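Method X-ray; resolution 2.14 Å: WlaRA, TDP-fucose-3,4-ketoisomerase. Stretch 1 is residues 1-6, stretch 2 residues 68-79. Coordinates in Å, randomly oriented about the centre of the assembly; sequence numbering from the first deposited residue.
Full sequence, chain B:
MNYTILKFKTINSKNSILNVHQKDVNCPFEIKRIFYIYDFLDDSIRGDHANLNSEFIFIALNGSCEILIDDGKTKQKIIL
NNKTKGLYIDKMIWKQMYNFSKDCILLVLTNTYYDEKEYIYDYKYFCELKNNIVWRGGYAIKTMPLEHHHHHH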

# COMPACT_ATOMS: atom_id res chain seq x y z
N MET B 1 2.19 12.53 -22.99
CA MET B 1 2.60 11.37 -22.15
C MET B 1 3.52 11.88 -21.03
O MET B 1 4.56 12.54 -21.30
CB MET B 1 3.41 10.41 -23.01
CG MET B 1 3.64 9.06 -22.35
SD MET B 1 2.11 8.13 -22.10
CE MET B 1 2.17 7.18 -23.62
N ASN B 2 3.14 11.61 -19.79
CA ASN B 2 3.99 11.92 -18.65
C ASN B 2 3.96 10.75 -17.67
O ASN B 2 2.99 10.55 -16.95
CB ASN B 2 3.57 13.19 -17.89
CG ASN B 2 4.61 13.56 -16.80
OD1 ASN B 2 5.83 13.39 -16.97
ND2 ASN B 2 4.14 14.06 -15.69
N TYR B 3 5.04 9.99 -17.64
CA TYR B 3 5.19 8.90 -16.72
C TYR B 3 6.66 8.75 -16.35
O TYR B 3 7.53 9.29 -17.06
CB TYR B 3 4.70 7.65 -17.43
CG TYR B 3 5.56 7.16 -18.56
CD1 TYR B 3 6.74 6.46 -18.33
CD2 TYR B 3 5.18 7.36 -19.89
CE1 TYR B 3 7.53 6.01 -19.37
CE2 TYR B 3 5.94 6.91 -20.96
CZ TYR B 3 7.14 6.22 -20.70
OH TYR B 3 7.97 5.75 -21.73
N THR B 4 6.93 7.99 -15.30
CA THR B 4 8.31 7.74 -14.86
C THR B 4 8.44 6.37 -14.21
O THR B 4 7.67 6.02 -13.31
CB THR B 4 8.84 8.76 -13.82
OG1 THR B 4 8.73 10.10 -14.29
CG2 THR B 4 10.33 8.51 -13.53
N ILE B 5 9.43 5.61 -14.67
CA ILE B 5 9.82 4.41 -13.98
C ILE B 5 10.72 4.83 -12.82
O ILE B 5 11.87 5.21 -13.03
CB ILE B 5 10.47 3.39 -14.93
CG1 ILE B 5 9.44 3.00 -15.99
CG2 ILE B 5 10.94 2.12 -14.19
CD1 ILE B 5 9.89 1.89 -16.91
N LEU B 6 10.16 4.77 -11.61
CA LEU B 6 10.90 5.02 -10.38
C LEU B 6 11.74 3.84 -9.94
O LEU B 6 11.41 2.69 -10.19
CB LEU B 6 9.98 5.46 -9.26
CG LEU B 6 9.20 6.69 -9.67
CD1 LEU B 6 8.16 6.94 -8.62
CD2 LEU B 6 10.03 7.96 -9.89
N LEU B 68 -0.05 -1.20 -20.51
CA LEU B 68 -0.05 -0.30 -21.69
C LEU B 68 -0.66 0.98 -21.21
O LEU B 68 -1.70 0.94 -20.54
CB LEU B 68 -0.80 -0.89 -22.87
CG LEU B 68 -1.28 -0.02 -24.03
CD1 LEU B 68 -1.93 -0.95 -25.06
CD2 LEU B 68 -2.35 0.99 -23.58
N ILE B 69 0.03 2.09 -21.48
CA ILE B 69 -0.47 3.43 -21.20
C ILE B 69 -0.57 4.23 -22.52
O ILE B 69 0.22 4.00 -23.45
CB ILE B 69 0.38 4.25 -20.22
CG1 ILE B 69 1.85 4.28 -20.64
CG2 ILE B 69 0.27 3.71 -18.81
CD1 ILE B 69 2.70 5.10 -19.71
N ASP B 70 -1.49 5.18 -22.54
CA ASP B 70 -1.91 5.84 -23.79
C ASP B 70 -2.31 7.26 -23.50
O ASP B 70 -3.16 7.53 -22.63
CB ASP B 70 -3.10 5.08 -24.41
CG ASP B 70 -3.44 5.56 -25.83
OD1 ASP B 70 -3.39 4.70 -26.72
OD2 ASP B 70 -3.70 6.76 -26.06
N ASP B 71 -1.63 8.20 -24.16
CA ASP B 71 -1.95 9.64 -24.00
C ASP B 71 -2.97 10.18 -25.02
O ASP B 71 -3.19 11.38 -25.05
CB ASP B 71 -0.69 10.53 -23.92
CG ASP B 71 0.08 10.65 -25.24
OD1 ASP B 71 1.06 11.46 -25.28
OD2 ASP B 71 -0.23 9.94 -26.23
N GLY B 72 -3.67 9.30 -25.76
CA GLY B 72 -4.59 9.74 -26.81
C GLY B 72 -3.91 9.87 -28.17
O GLY B 72 -4.58 9.90 -29.18
N LYS B 73 -2.59 9.96 -28.21
CA LYS B 73 -1.83 10.07 -29.43
C LYS B 73 -0.78 9.00 -29.59
O LYS B 73 -0.44 8.64 -30.71
CB LYS B 73 -1.17 11.45 -29.46
CG LYS B 73 -2.11 12.67 -29.49
CD LYS B 73 -2.77 12.87 -30.86
CE LYS B 73 -3.67 14.12 -30.97
NZ LYS B 73 -2.96 15.42 -30.78
N THR B 74 -0.23 8.51 -28.48
CA THR B 74 0.81 7.48 -28.47
C THR B 74 0.54 6.51 -27.33
O THR B 74 -0.18 6.81 -26.39
CB THR B 74 2.17 8.10 -28.14
OG1 THR B 74 2.07 8.76 -26.88
CG2 THR B 74 2.57 9.12 -29.21
N LYS B 75 1.14 5.36 -27.44
CA LYS B 75 1.03 4.37 -26.42
C LYS B 75 2.39 3.74 -26.12
O LYS B 75 3.31 3.76 -26.93
CB LYS B 75 0.01 3.33 -26.86
CG LYS B 75 0.48 2.44 -27.99
CD LYS B 75 -0.64 1.50 -28.44
CE LYS B 75 -0.07 0.25 -29.13
NZ LYS B 75 -0.82 -0.16 -30.34
N GLN B 76 2.47 3.14 -24.94
CA GLN B 76 3.73 2.66 -24.42
C GLN B 76 3.41 1.43 -23.55
O GLN B 76 2.44 1.47 -22.80
CB GLN B 76 4.39 3.82 -23.62
CG GLN B 76 5.72 3.48 -22.96
CD GLN B 76 6.77 3.02 -23.95
OE1 GLN B 76 6.77 1.88 -24.35
NE2 GLN B 76 7.64 3.90 -24.37
N LYS B 77 4.19 0.36 -23.72
CA LYS B 77 4.09 -0.85 -22.90
C LYS B 77 5.30 -1.00 -21.97
O LYS B 77 6.44 -0.77 -22.37
CB LYS B 77 3.97 -2.11 -23.75
CG LYS B 77 2.74 -2.08 -24.64
CD LYS B 77 2.68 -3.29 -25.58
CE LYS B 77 1.41 -3.23 -26.41
NZ LYS B 77 1.31 -4.38 -27.35
N ILE B 78 5.02 -1.36 -20.72
CA ILE B 78 6.00 -1.48 -19.66
C ILE B 78 5.75 -2.76 -18.88
O ILE B 78 4.60 -3.10 -18.58
CB ILE B 78 5.87 -0.28 -18.70
CG1 ILE B 78 6.32 0.99 -19.44
CG2 ILE B 78 6.67 -0.45 -17.42
CD1 ILE B 78 5.49 2.20 -19.12
N ILE B 79 6.85 -3.45 -18.55
CA ILE B 79 6.76 -4.60 -17.68
C ILE B 79 7.04 -4.21 -16.23
O ILE B 79 7.99 -3.52 -15.96
CB ILE B 79 7.57 -5.79 -18.22
CG1 ILE B 79 6.84 -6.35 -19.45
CG2 ILE B 79 7.68 -6.91 -17.18
CD1 ILE B 79 7.65 -7.29 -20.32

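How does the backbone of the second stretch present itself to the first? Residues 68-70 and 75-79 are two strands of a hairpin, joined through a turn and paired by Ile-69 N to Gln-76 O and Gln-76 N to Ile-69 O, both 2.8 Å. The strand at 3-6 runs nearly along 75-79, their N-to-C directions 15° apart, but the axes come no closer than 10.4 Å. At that separation no backbone hydrogen bond links the stretches, so side chains fill the gap. The contact buries 404 Å² in all.

What does Ile-69 offer at the start of the walk? Its CA-to-CB bond points toward the first stretch, and its buried side chain meets two residues there. Ile-69 CD1 lies 3.4 Å from Tyr-3 CD2, meeting the ring obliquely, and 3.9 Å from Met-1 SD, an apolar pairing in which the thioether behaves much like a hydrocarbon. Asp-70, by contrast, points away and accepts a bond from the turn instead, with Gly-72 N 2.6 Å from Asp-70 OD2.

Why is Asp-71 the polar anchor of the contact? Its two carboxylate oxygens serve different partners. Asp-71 OD1 receives a hydrogen bond from Met-1 N at 2.8 Å, and because Met-1 N is the chain terminus, this is also a salt bridge. Asp-71 OD2 gathers the turn, accepting from Lys-73 N at 3.1 Å and from both Thr-74 N and Thr-74 OG1 at 2.7 Å. One side chain thus braces the turn and tethers the start of the chain to it. Gly-72 suits the turn because, at its backbone angles, a CB would be jammed against the carbonyl oxygen of Asp-71.

Where does the methionine side chain end up beyond this anchor? Its methyl reaches over the hairpin, with Met-1 CE 3.6 Å from Thr-74 OG1 and 4.0 Å from Gln-76 CB. Lys-75 points away, and the methyl passes its backbone, with Met-1 CE 4.1 Å from Lys-75 CA.

How do the last residues complete the packing? Gln-76 points toward the first stretch and gives a weak hydrogen bond from Gln-76 NE2 to Tyr-3 OH, 3.2 Å long and bent to 131° at the hydrogen. Lys-77 is out of reach, as the alternation of a strand would suggest, and Ile-78 turns back toward the contact. Ile-78 CD1 lies 4.3 Å from Tyr-3 CE1, while Ile-78 CG2 meets Ile-5 CD1 at 4.0 Å, closing the interface with apolar packing.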